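Local coordinates for trwC protein (Escherichia coli, PDB 4PCB) that probably cleaves and unwinds plasmid DNA for conjugative transfer, this chain being its N-terminal, metal-binding relaxase portion, at residues A[91-96]-A[219-224]; A[152-157]-A[267-272]. All coordinates share one frame; numbering follows the deposited sequence.

Interaction 1 (A[91-96]-A[219-224]); sequences PKSVSL and FDLAHI. With nucleotides of chain B.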
ATOM      1  N   PRO A  91      -7.307   9.027  -0.399  1.00 22.80           N
ATOM      2  CA  PRO A  91      -7.616  10.298   0.275  1.00 20.06           C
ATOM      3  C   PRO A  91      -8.709  10.168   1.323  1.00 17.91           C
ATOM      4  O   PRO A  91      -9.497   9.248   1.218  1.00 25.18           O
ATOM      5  CB  PRO A  91      -8.056  11.207  -0.881  1.00 19.94           C
ATOM      6  CG  PRO A  91      -7.286  10.663  -2.081  1.00 19.41           C
ATOM      7  CD  PRO A  91      -7.237   9.166  -1.869  1.00 15.92           C
ATOM      8  N   LYS A  92      -8.774  11.064   2.304  1.00 15.62           N
ATOM      9  CA  LYS A  92      -9.752  10.889   3.367  1.00 15.82           C
ATOM     10  C   LYS A  92     -11.203  10.856   2.890  1.00 18.59           C
ATOM     11  O   LYS A  92     -11.933   9.920   3.203  1.00 22.97           O
ATOM     12  CB  LYS A  92      -9.597  12.007   4.396  1.00 19.12           C
ATOM     13  CG  LYS A  92     -10.410  11.820   5.682  1.00 16.32           C
ATOM     14  CD  LYS A  92     -10.144  10.507   6.375  1.00 13.79           C
ATOM     15  CE  LYS A  92      -8.759  10.434   6.910  1.00 18.09           C
ATOM     16  NZ  LYS A  92      -8.466   9.072   7.409  1.00 20.79           N
ATOM     17  N   SER A  93     -11.597  11.834   2.085  1.00 19.35           N
ATOM     18  CA  SER A  93     -12.971  11.967   1.636  1.00 18.19           C
ATOM     19  C   SER A  93     -13.441  10.715   0.924  1.00 19.62           C
ATOM     20  O   SER A  93     -14.644  10.379   0.929  1.00 20.50           O
ATOM     21  CB  SER A  93     -13.108  13.171   0.720  1.00 22.55           C
ATOM     22  OG  SER A  93     -12.218  13.042  -0.377  1.00 23.43           O
ATOM     23  N   VAL A  94     -12.502  10.039   0.275  1.00 18.41           N
ATOM     24  CA  VAL A  94     -12.839   8.796  -0.385  1.00 17.45           C
ATOM     25  C   VAL A  94     -13.048   7.701   0.654  1.00 19.84           C
ATOM     26  O   VAL A  94     -13.949   6.877   0.504  1.00 21.49           O
ATOM     27  CB  VAL A  94     -11.773   8.390  -1.411  1.00 20.22           C
ATOM     28  CG1 VAL A  94     -10.938   9.586  -1.826  1.00 16.50           C
ATOM     29  CG2 VAL A  94     -10.890   7.337  -0.850  1.00 21.39           C
ATOM     30  N   SER A  95     -12.297   7.725   1.752  1.00 19.98           N
ATOM     31  CA  SER A  95     -12.487   6.682   2.760  1.00 21.06           C
ATOM     32  C   SER A  95     -13.865   6.785   3.425  1.00 19.36           C
ATOM     33  O   SER A  95     -14.521   5.778   3.651  1.00 20.42           O
ATOM     34  CB  SER A  95     -11.393   6.759   3.816  1.00 13.33           C
ATOM     35  OG  SER A  95     -10.113   6.801   3.226  1.00 12.92           O
ATOM     36  N   LEU A  96     -14.319   8.013   3.653  1.00 24.31           N
ATOM     37  CA  LEU A  96     -15.574   8.303   4.342  1.00 15.29           C
ATOM     38  C   LEU A  96     -16.809   7.904   3.524  1.00 17.15           C
ATOM     39  O   LEU A  96     -17.773   7.367   4.048  1.00 19.75           O
ATOM     40  CB  LEU A  96     -15.626   9.794   4.626  1.00 21.41           C
ATOM     41  CG  LEU A  96     -14.344  10.392   5.227  1.00 20.94           C
ATOM     42  CD1 LEU A  96     -14.523  11.894   5.460  1.00 20.71           C
ATOM     43  CD2 LEU A  96     -13.916   9.673   6.489  1.00 17.92           C
ATOM     44  N   PHE A 219      -6.927  15.347  -4.594  1.00 24.98           N
ATOM     45  CA  PHE A 219      -8.318  15.734  -4.765  1.00 23.71           C
ATOM     46  C   PHE A 219      -9.186  15.143  -3.668  1.00 25.08           C
ATOM     47  O   PHE A 219      -8.840  14.128  -3.068  1.00 23.13           O
ATOM     48  CB  PHE A 219      -8.828  15.245  -6.120  1.00 26.57           C
ATOM     49  CG  PHE A 219      -8.809  13.751  -6.266  1.00 23.80           C
ATOM     50  CD1 PHE A 219      -7.655  13.097  -6.655  1.00 18.23           C
ATOM     51  CD2 PHE A 219      -9.940  13.001  -6.002  1.00 22.89           C
ATOM     52  CE1 PHE A 219      -7.631  11.724  -6.786  1.00 24.02           C
ATOM     53  CE2 PHE A 219      -9.923  11.627  -6.130  1.00 15.27           C
ATOM     54  CZ  PHE A 219      -8.766  10.988  -6.523  1.00 17.94           C
ATOM     55  N   ASP A 220     -10.323  15.780  -3.417  1.00 26.01           N
ATOM     56  CA  ASP A 220     -11.279  15.266  -2.456  1.00 26.95           C
ATOM     57  C   ASP A 220     -12.642  15.353  -3.140  1.00 28.03           C
ATOM     58  O   ASP A 220     -12.799  16.044  -4.145  1.00 27.99           O
ATOM     59  CB  ASP A 220     -11.231  16.053  -1.138  1.00 25.76           C
ATOM     60  CG  ASP A 220     -10.228  15.461  -0.123  1.00 32.12           C
ATOM     61  OD1 ASP A 220     -10.344  14.274   0.226  1.00 30.27           O
ATOM     62  OD2 ASP A 220      -9.318  16.181   0.338  1.00 34.37           O
ATOM     63  N   LEU A 221     -13.637  14.674  -2.606  1.00 26.13           N
ATOM     64  CA  LEU A 221     -14.943  14.810  -3.193  1.00 27.85           C
ATOM     65  C   LEU A 221     -15.405  16.215  -2.809  1.00 32.84           C
ATOM     66  O   LEU A 221     -15.023  16.706  -1.748  1.00 33.41           O
ATOM     67  CB  LEU A 221     -15.905  13.734  -2.682  1.00 28.37           C
ATOM     68  CG  LEU A 221     -15.488  12.265  -2.835  1.00 26.42           C
ATOM     69  CD1 LEU A 221     -16.628  11.316  -2.404  1.00 28.87           C
ATOM     70  CD2 LEU A 221     -15.008  11.934  -4.258  1.00 24.71           C
ATOM     71  N   ALA A 222     -16.117  16.899  -3.706  1.00 32.00           N
ATOM     72  CA  ALA A 222     -16.526  18.287  -3.476  1.00 25.98           C
ATOM     73  C   ALA A 222     -17.532  18.435  -2.349  1.00 25.69           C
ATOM     74  O   ALA A 222     -17.572  19.466  -1.691  1.00 31.11           O
ATOM     75  CB  ALA A 222     -17.089  18.877  -4.721  1.00 24.36           C
ATOM     76  N   HIS A 223     -18.384  17.436  -2.155  1.00 31.22           N
ATOM     77  CA  HIS A 223     -19.384  17.507  -1.086  1.00 29.53           C
ATOM     78  C   HIS A 223     -18.718  17.328   0.255  1.00 23.84           C
ATOM     79  O   HIS A 223     -19.296  17.634   1.283  1.00 31.39           O
ATOM     80  CB  HIS A 223     -20.480  16.462  -1.284  1.00 26.18           C
ATOM     81  CG  HIS A 223     -21.520  16.881  -2.267  1.00 25.46           C
ATOM     82  ND1 HIS A 223     -22.872  16.760  -2.012  1.00 28.09           N
ATOM     83  CD2 HIS A 223     -21.418  17.468  -3.478  1.00 32.60           C
ATOM     84  CE1 HIS A 223     -23.555  17.224  -3.043  1.00 33.33           C
ATOM     85  NE2 HIS A 223     -22.688  17.662  -3.952  1.00 40.16           N
ATOM     86  N   ILE A 224     -17.491  16.834   0.236  1.00 27.50           N
ATOM     87  CA  ILE A 224     -16.716  16.703   1.451  1.00 30.26           C
ATOM     88  C   ILE A 224     -15.552  17.669   1.362  1.00 30.28           C
ATOM     89  O   ILE A 224     -14.496  17.376   0.795  1.00 25.71           O
ATOM     90  CB  ILE A 224     -16.197  15.265   1.642  1.00 28.23           C
ATOM     91  CG1 ILE A 224     -17.370  14.274   1.615  1.00 21.71           C
ATOM     92  CG2 ILE A 224     -15.343  15.160   2.916  1.00 24.54           C
ATOM     93  CD1 ILE A 224     -16.972  12.829   1.894  1.00 22.13           C
TER
ATOM     94  P    DT B  21      -4.806  15.563   3.663  1.00 26.71           P
ATOM     95  OP1  DT B  21      -6.114  15.755   2.994  1.00 24.46           O
ATOM     96  OP2  DT B  21      -4.175  16.693   4.386  1.00 20.76           O
ATOM     97  O5'  DT B  21      -4.949  14.330   4.659  1.00 29.71           O
ATOM     98  C5'  DT B  21      -6.204  14.045   5.304  1.00 25.72           C
ATOM     99  C4'  DT B  21      -6.362  12.557   5.515  1.00 20.42           C
ATOM    100  O4'  DT B  21      -6.390  11.883   4.234  1.00 22.93           O
ATOM    101  C3'  DT B  21      -5.231  11.897   6.302  1.00 19.70           C
ATOM    102  O3'  DT B  21      -5.759  10.798   7.049  1.00 23.96           O
ATOM    103  C2'  DT B  21      -4.322  11.371   5.208  1.00 17.48           C
ATOM    104  C1'  DT B  21      -5.344  10.920   4.182  1.00 20.35           C
ATOM    105  N1   DT B  21      -4.847  10.845   2.792  1.00 19.66           N
ATOM    106  C2   DT B  21      -4.228   9.681   2.399  1.00 21.99           C
ATOM    107  O2   DT B  21      -4.069   8.727   3.143  1.00 23.74           O
ATOM    108  N3   DT B  21      -3.798   9.674   1.095  1.00 23.12           N
ATOM    109  C4   DT B  21      -3.924  10.690   0.168  1.00 21.37           C
ATOM    110  O4   DT B  21      -3.486  10.539  -0.968  1.00 20.75           O
ATOM    111  C5   DT B  21      -4.585  11.882   0.647  1.00 17.13           C
ATOM    112  C7   DT B  21      -4.766  13.037  -0.285  1.00 17.23           C
ATOM    113  C6   DT B  21      -5.005  11.900   1.918  1.00 23.21           C
ATOM    114  P    DT B  22      -5.208  10.492   8.513  1.00 27.42           P
ATOM    115  OP1  DT B  22      -6.123   9.515   9.148  1.00 21.15           O
ATOM    116  OP2  DT B  22      -4.946  11.791   9.182  1.00 28.45           O
ATOM    117  O5'  DT B  22      -3.814   9.774   8.231  1.00 15.96           O
ATOM    118  C5'  DT B  22      -3.745   8.343   8.090  1.00 14.19           C
ATOM    119  C4'  DT B  22      -2.328   7.892   7.815  1.00 18.15           C
ATOM    120  O4'  DT B  22      -1.571   8.952   7.192  1.00 17.52           O
ATOM    121  C3'  DT B  22      -1.530   7.475   9.056  1.00 20.48           C
ATOM    122  O3'  DT B  22      -1.294   6.062   9.072  1.00 18.29           O
ATOM    123  C2'  DT B  22      -0.214   8.232   8.938  1.00 19.74           C
ATOM    124  C1'  DT B  22      -0.212   8.731   7.506  1.00 16.79           C
ATOM    125  N1   DT B  22       0.531   9.990   7.292  1.00 18.77           N
ATOM    126  C2   DT B  22       1.888   9.895   7.090  1.00 15.53           C
ATOM    127  O2   DT B  22       2.486   8.833   7.073  1.00 18.70           O
ATOM    128  N3   DT B  22       2.525  11.096   6.902  1.00 15.73           N
ATOM    129  C4   DT B  22       1.953  12.354   6.903  1.00 20.04           C
ATOM    130  O4   DT B  22       2.653  13.345   6.721  1.00 23.08           O
ATOM    131  C5   DT B  22       0.526  12.381   7.126  1.00 20.76           C
ATOM    132  C7   DT B  22      -0.182  13.698   7.142  1.00 21.08           C
ATOM    133  C6   DT B  22      -0.104  11.214   7.312  1.00 19.22           C
TER
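The carboxylate of Asp220 meets Ser93 of the helix through OD1; its OD2 has a long, weak ion pair with Arg212. Over one face of the thymine of DT21 of chain B sits Pro91 CA, 3.4 Å from C5, while Pro91 CB packs 3.7 Å from Phe219 O. In this relaxase domain the contact joins the first turn of helix 92-100 to the two-stranded hairpin 211-213/219-221. Ser93 lies at the junction: its N gives OD1 a weak bond of 3.3 Å, and its OG accepts from Leu221 N at 3.1 Å (N-H...O 153°). The modelled OG–OD1 separation is very short, so its exact length is doubtful. Lys92 turns the other way, its chain bent at chi2 (55°) and chi3 (67°) around the DT21 sugar, so that NZ bonds DT22 OP1 of chain B at 3.0 Å and also reaches Pro158 O and Gln159 OE1. With an alanine here, the DT22 phosphate would probably be left without this charged mate, and those two oxygens without their donor. Ile224 completes the interface, with CG2 3.7 Å from Ser93 CB and CD1 3.5 Å from Ser93 O.

Interaction 2 (A[152-157]-A[267-272]); sequences TSRERD and AKKTSV. With nucleotides of chain B.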
ATOM      1  N   THR A 152      -8.992   0.827   8.272  1.00 21.94           N
ATOM      2  CA  THR A 152      -8.776   1.736   9.392  1.00 23.63           C
ATOM      3  C   THR A 152      -7.328   2.205   9.524  1.00 20.64           C
ATOM      4  O   THR A 152      -6.452   1.772   8.780  1.00 24.58           O
ATOM      5  CB  THR A 152      -9.262   1.117  10.723  1.00 15.96           C
ATOM      6  OG1 THR A 152      -9.509   2.156  11.676  1.00 25.48           O
ATOM      7  CG2 THR A 152      -8.231   0.150  11.287  1.00 25.58           C
ATOM      8  N   SER A 153      -7.091   3.099  10.478  1.00 19.99           N
ATOM      9  CA  SER A 153      -5.744   3.560  10.793  1.00 22.16           C
ATOM     10  C   SER A 153      -5.485   3.453  12.292  1.00 23.46           C
ATOM     11  O   SER A 153      -6.286   2.882  13.026  1.00 29.32           O
ATOM     12  CB  SER A 153      -5.528   4.995  10.317  1.00 21.64           C
ATOM     13  OG  SER A 153      -4.212   5.425  10.604  1.00 20.73           O
ATOM     14  N   ARG A 154      -4.364   4.005  12.740  1.00 18.84           N
ATOM     15  CA  ARG A 154      -3.970   3.912  14.141  1.00 21.86           C
ATOM     16  C   ARG A 154      -4.989   4.550  15.083  1.00 27.38           C
ATOM     17  O   ARG A 154      -5.266   4.020  16.158  1.00 25.90           O
ATOM     18  CB  ARG A 154      -2.583   4.530  14.349  1.00 24.35           C
ATOM     19  CG  ARG A 154      -2.242   4.869  15.793  1.00 28.70           C
ATOM     20  CD  ARG A 154      -0.878   4.331  16.186  1.00 35.09           C
ATOM     21  NE  ARG A 154      -0.976   3.005  16.785  1.00 34.80           N
ATOM     22  CZ  ARG A 154       0.063   2.216  17.030  1.00 35.18           C
ATOM     23  NH1 ARG A 154      -0.126   1.025  17.578  1.00 35.63           N
ATOM     24  NH2 ARG A 154       1.290   2.616  16.727  1.00 43.73           N
ATOM     25  N   GLU A 155      -5.540   5.690  14.686  1.00 22.38           N
ATOM     26  CA  GLU A 155      -6.491   6.397  15.525  1.00 21.65           C
ATOM     27  C   GLU A 155      -7.876   5.968  15.068  1.00 26.81           C
ATOM     28  O   GLU A 155      -8.891   6.598  15.387  1.00 26.39           O
ATOM     29  CB  GLU A 155      -6.280   7.897  15.404  1.00 21.10           C
ATOM     30  CG  GLU A 155      -6.372   8.717  16.681  1.00 26.65           C
ATOM     31  CD  GLU A 155      -5.468   8.254  17.812  1.00 27.18           C
ATOM     32  OE1 GLU A 155      -4.304   7.886  17.559  1.00 33.47           O
ATOM     33  OE2 GLU A 155      -5.925   8.292  18.972  1.00 23.55           O
ATOM     34  N   ARG A 156      -7.869   4.832  14.368  1.00 25.28           N
ATOM     35  CA  ARG A 156      -9.035   4.189  13.757  1.00 30.60           C
ATOM     36  C   ARG A 156      -9.997   5.142  13.057  1.00 29.14           C
ATOM     37  O   ARG A 156     -11.222   5.091  13.237  1.00 25.67           O
ATOM     38  CB  ARG A 156      -9.756   3.277  14.763  1.00 34.80           C
ATOM     39  CG  ARG A 156      -9.110   1.886  14.675  1.00 34.14           C
ATOM     40  CD  ARG A 156     -10.020   0.726  15.023  1.00 36.13           C
ATOM     41  NE  ARG A 156      -9.251  -0.515  15.142  1.00 37.45           N
ATOM     42  CZ  ARG A 156      -8.550  -0.877  16.215  1.00 47.14           C
ATOM     43  NH1 ARG A 156      -8.515  -0.115  17.306  1.00 42.64           N
ATOM     44  NH2 ARG A 156      -7.884  -2.023  16.205  1.00 56.35           N
ATOM     45  N   ASP A 157      -9.418   6.013  12.241  1.00 25.91           N
ATOM     46  CA  ASP A 157     -10.188   6.862  11.356  1.00 27.64           C
ATOM     47  C   ASP A 157     -10.454   6.058  10.102  1.00 22.13           C
ATOM     48  O   ASP A 157      -9.600   5.269   9.686  1.00 22.90           O
ATOM     49  CB  ASP A 157      -9.393   8.115  10.990  1.00 27.57           C
ATOM     50  CG  ASP A 157      -9.238   9.070  12.152  1.00 27.59           C
ATOM     51  OD1 ASP A 157     -10.265   9.549  12.669  1.00 22.23           O
ATOM     52  OD2 ASP A 157      -8.086   9.349  12.538  1.00 22.20           O
ATOM     53  N   ALA A 267      -0.817   5.124  19.352  1.00 44.46           N
ATOM     54  CA  ALA A 267      -1.910   4.903  20.298  1.00 41.09           C
ATOM     55  C   ALA A 267      -1.944   3.422  20.676  1.00 46.54           C
ATOM     56  O   ALA A 267      -1.029   2.655  20.348  1.00 44.10           O
ATOM     57  CB  ALA A 267      -3.257   5.345  19.707  1.00 35.98           C
ATOM     58  N   LYS A 268      -3.007   3.028  21.366  1.00 45.17           N
ATOM     59  CA  LYS A 268      -3.247   1.641  21.737  1.00 33.86           C
ATOM     60  C   LYS A 268      -4.079   0.972  20.648  1.00 45.66           C
ATOM     61  O   LYS A 268      -5.169   1.443  20.307  1.00 45.48           O
ATOM     62  CB  LYS A 268      -3.925   1.556  23.116  1.00 49.45           C
ATOM     63  CG  LYS A 268      -3.098   2.223  24.243  1.00 57.23           C
ATOM     64  CD  LYS A 268      -3.749   2.171  25.633  1.00 45.12           C
ATOM     65  CE  LYS A 268      -5.079   2.910  25.667  1.00 44.11           C
ATOM     66  NZ  LYS A 268      -4.866   4.382  25.508  1.00 44.62           N
ATOM     67  N   LYS A 269      -3.599  -0.151  20.129  1.00 55.09           N
ATOM     68  CA  LYS A 269      -4.268  -0.838  19.019  1.00 49.95           C
ATOM     69  C   LYS A 269      -5.492  -1.608  19.507  1.00 50.94           C
ATOM     70  O   LYS A 269      -5.704  -2.757  19.099  1.00 51.48           O
ATOM     71  CB  LYS A 269      -3.299  -1.787  18.291  1.00 50.71           C
ATOM     72  CG  LYS A 269      -2.282  -1.080  17.397  1.00 51.24           C
ATOM     73  CD  LYS A 269      -1.283  -2.039  16.746  1.00 47.37           C
ATOM     74  CE  LYS A 269      -0.399  -2.685  17.811  1.00 45.49           C
ATOM     75  NZ  LYS A 269       0.368  -1.683  18.633  1.00 32.35           N
ATOM     76  N   THR A 270      -6.253  -0.997  20.423  1.00 49.10           N
ATOM     77  CA  THR A 270      -7.395  -1.656  21.056  1.00 44.84           C
ATOM     78  C   THR A 270      -8.318  -2.283  20.006  1.00 50.30           C
ATOM     79  O   THR A 270      -8.874  -1.612  19.125  1.00 46.35           O
ATOM     80  CB  THR A 270      -8.182  -0.663  21.981  1.00 45.60           C
ATOM     81  OG1 THR A 270      -9.134  -1.372  22.786  1.00 37.61           O
ATOM     82  CG2 THR A 270      -8.843   0.504  21.213  1.00 40.38           C
ATOM     83  N   SER A 271      -8.449  -3.602  20.089  1.00 57.36           N
ATOM     84  CA  SER A 271      -9.244  -4.334  19.119  1.00 49.55           C
ATOM     85  C   SER A 271     -10.695  -4.071  19.454  1.00 46.40           C
ATOM     86  O   SER A 271     -11.178  -4.445  20.526  1.00 54.90           O
ATOM     87  CB  SER A 271      -8.921  -5.830  19.153  1.00 52.56           C
ATOM     88  OG  SER A 271      -9.126  -6.431  17.882  1.00 59.77           O
ATOM     89  N   VAL A 272     -11.397  -3.431  18.536  1.00 41.64           N
ATOM     90  CA  VAL A 272     -12.752  -3.009  18.826  1.00 38.37           C
ATOM     91  C   VAL A 272     -13.761  -3.610  17.866  1.00 39.67           C
ATOM     92  O   VAL A 272     -13.399  -4.055  16.774  1.00 36.63           O
ATOM     93  CB  VAL A 272     -12.856  -1.493  18.758  1.00 33.46           C
ATOM     94  CG1 VAL A 272     -12.062  -0.861  19.881  1.00 34.63           C
ATOM     95  CG2 VAL A 272     -12.364  -1.006  17.402  1.00 40.27           C
TER
ATOM     96  P    DG B  23      -0.581   5.395  10.334  1.00 17.17           P
ATOM     97  OP1  DG B  23      -1.370   5.746  11.539  1.00 16.18           O
ATOM     98  OP2  DG B  23       0.859   5.738  10.274  1.00 20.60           O
ATOM     99  O5'  DG B  23      -0.726   3.834  10.057  1.00 18.71           O
ATOM    100  C5'  DG B  23       0.416   3.037   9.699  1.00 15.90           C
ATOM    101  C4'  DG B  23       0.085   2.174   8.505  1.00 29.29           C
ATOM    102  O4'  DG B  23      -0.400   3.015   7.432  1.00 31.31           O
ATOM    103  C3'  DG B  23       1.263   1.400   7.919  1.00 28.35           C
ATOM    104  O3'  DG B  23       1.341   0.090   8.491  1.00 38.88           O
ATOM    105  C2'  DG B  23       0.918   1.337   6.443  1.00 17.11           C
ATOM    106  C1'  DG B  23       0.264   2.690   6.217  1.00 16.27           C
ATOM    107  N9   DG B  23       1.212   3.759   5.926  1.00 18.48           N
ATOM    108  C8   DG B  23       2.578   3.703   6.058  1.00 18.92           C
ATOM    109  N7   DG B  23       3.171   4.815   5.719  1.00 19.97           N
ATOM    110  C5   DG B  23       2.134   5.654   5.333  1.00 19.22           C
ATOM    111  C6   DG B  23       2.162   6.992   4.863  1.00 20.32           C
ATOM    112  O6   DG B  23       3.141   7.729   4.687  1.00 19.36           O
ATOM    113  N1   DG B  23       0.883   7.464   4.589  1.00 15.82           N
ATOM    114  C2   DG B  23      -0.275   6.744   4.746  1.00 16.75           C
ATOM    115  N2   DG B  23      -1.412   7.376   4.425  1.00 16.66           N
ATOM    116  N3   DG B  23      -0.315   5.496   5.185  1.00 14.64           N
ATOM    117  C4   DG B  23       0.917   5.018   5.457  1.00 18.70           C
ATOM    118  P    DT B  22      -5.208  10.492   8.513  1.00 27.42           P
ATOM    119  OP1  DT B  22      -6.123   9.515   9.148  1.00 21.15           O
ATOM    120  OP2  DT B  22      -4.946  11.791   9.182  1.00 28.45           O
ATOM    121  O5'  DT B  22      -3.814   9.774   8.231  1.00 15.96           O
ATOM    122  C5'  DT B  22      -3.745   8.343   8.090  1.00 14.19           C
ATOM    123  C4'  DT B  22      -2.328   7.892   7.815  1.00 18.15           C
ATOM    124  O4'  DT B  22      -1.571   8.952   7.192  1.00 17.52           O
ATOM    125  C3'  DT B  22      -1.530   7.475   9.056  1.00 20.48           C
ATOM    126  O3'  DT B  22      -1.294   6.062   9.072  1.00 18.29           O
ATOM    127  C2'  DT B  22      -0.214   8.232   8.938  1.00 19.74           C
ATOM    128  C1'  DT B  22      -0.212   8.731   7.506  1.00 16.79           C
ATOM    129  N1   DT B  22       0.531   9.990   7.292  1.00 18.77           N
ATOM    130  C2   DT B  22       1.888   9.895   7.090  1.00 15.53           C
ATOM    131  O2   DT B  22       2.486   8.833   7.073  1.00 18.70           O
ATOM    132  N3   DT B  22       2.525  11.096   6.902  1.00 15.73           N
ATOM    133  C4   DT B  22       1.953  12.354   6.903  1.00 20.04           C
ATOM    134  O4   DT B  22       2.653  13.345   6.721  1.00 23.08           O
ATOM    135  C5   DT B  22       0.526  12.381   7.126  1.00 20.76           C
ATOM    136  C7   DT B  22      -0.182  13.698   7.142  1.00 21.08           C
ATOM    137  C6   DT B  22      -0.104  11.214   7.312  1.00 19.22           C
TER
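The loop between strands 145-150 and 161-171, which carry the metal-binding histidines His150, His161 and His163 of this relaxase, holds a type I turn from Ser153 to Arg156. From that turn two arginines reach to the irregular segment 267-272 at the protein surface. Arg154 runs along Ala267, with CD 3.3 Å from Ala267 N. Bends at chi2 and chi3 carry its guanidinium to where Ala267 O lies above one face, near its margin. At the edge of the same group, in its plane, Lys269 NZ comes within 2.9 Å of NH1; both are donors, so the approach is one of like charges and not a bond. Glu155 OE1 lies 3.5 Å from Ala267 CB.

Arg156 is extended from CG to NE and passes Val272, the two side chains pointing opposite ways, its CD 3.8 Å from Val272 CG2, a methyl that also lies over one guanidinium face. Lys269 O sits at the edge of that group, 3.7 Å from NH2. The interface is made largely of van der Waals contacts between partly or fully exposed groups. Lys234 pairs with Asp157 OD1 and bonds Glu155 O. Ser153 OG makes a weak 3.4 Å bond to DT22 O3' of chain B and lies 3.0 Å from DG23 OP1 of chain B. A turn touching the DNA backbone beside a histidine metal site is in keeping with the HUH relaxase fold.

How the interactions relate
From the N terminus the chain meets 91-96 just after strand 81-89, then 152-157 in the loop leading to strand 161-171. Only later does 219-224 return to the first of these, closing interaction 1 across 122 residues; 267-272 then returns to the second, closing interaction 2 across 109. The segments alternate, so the two loops cross rather than nest. Interaction 1 ties the hairpin that follows helix 189-206 to helix 92-100, and interaction 2 ties the loop before helix 275-285 to the loop joining strands 145-150 and 161-171 of the main sheet. Their centres are 21 Å apart, yet they touch where Lys92 NZ packs 3.8 Å from Asp157 CB, and both border DT22 of chain B.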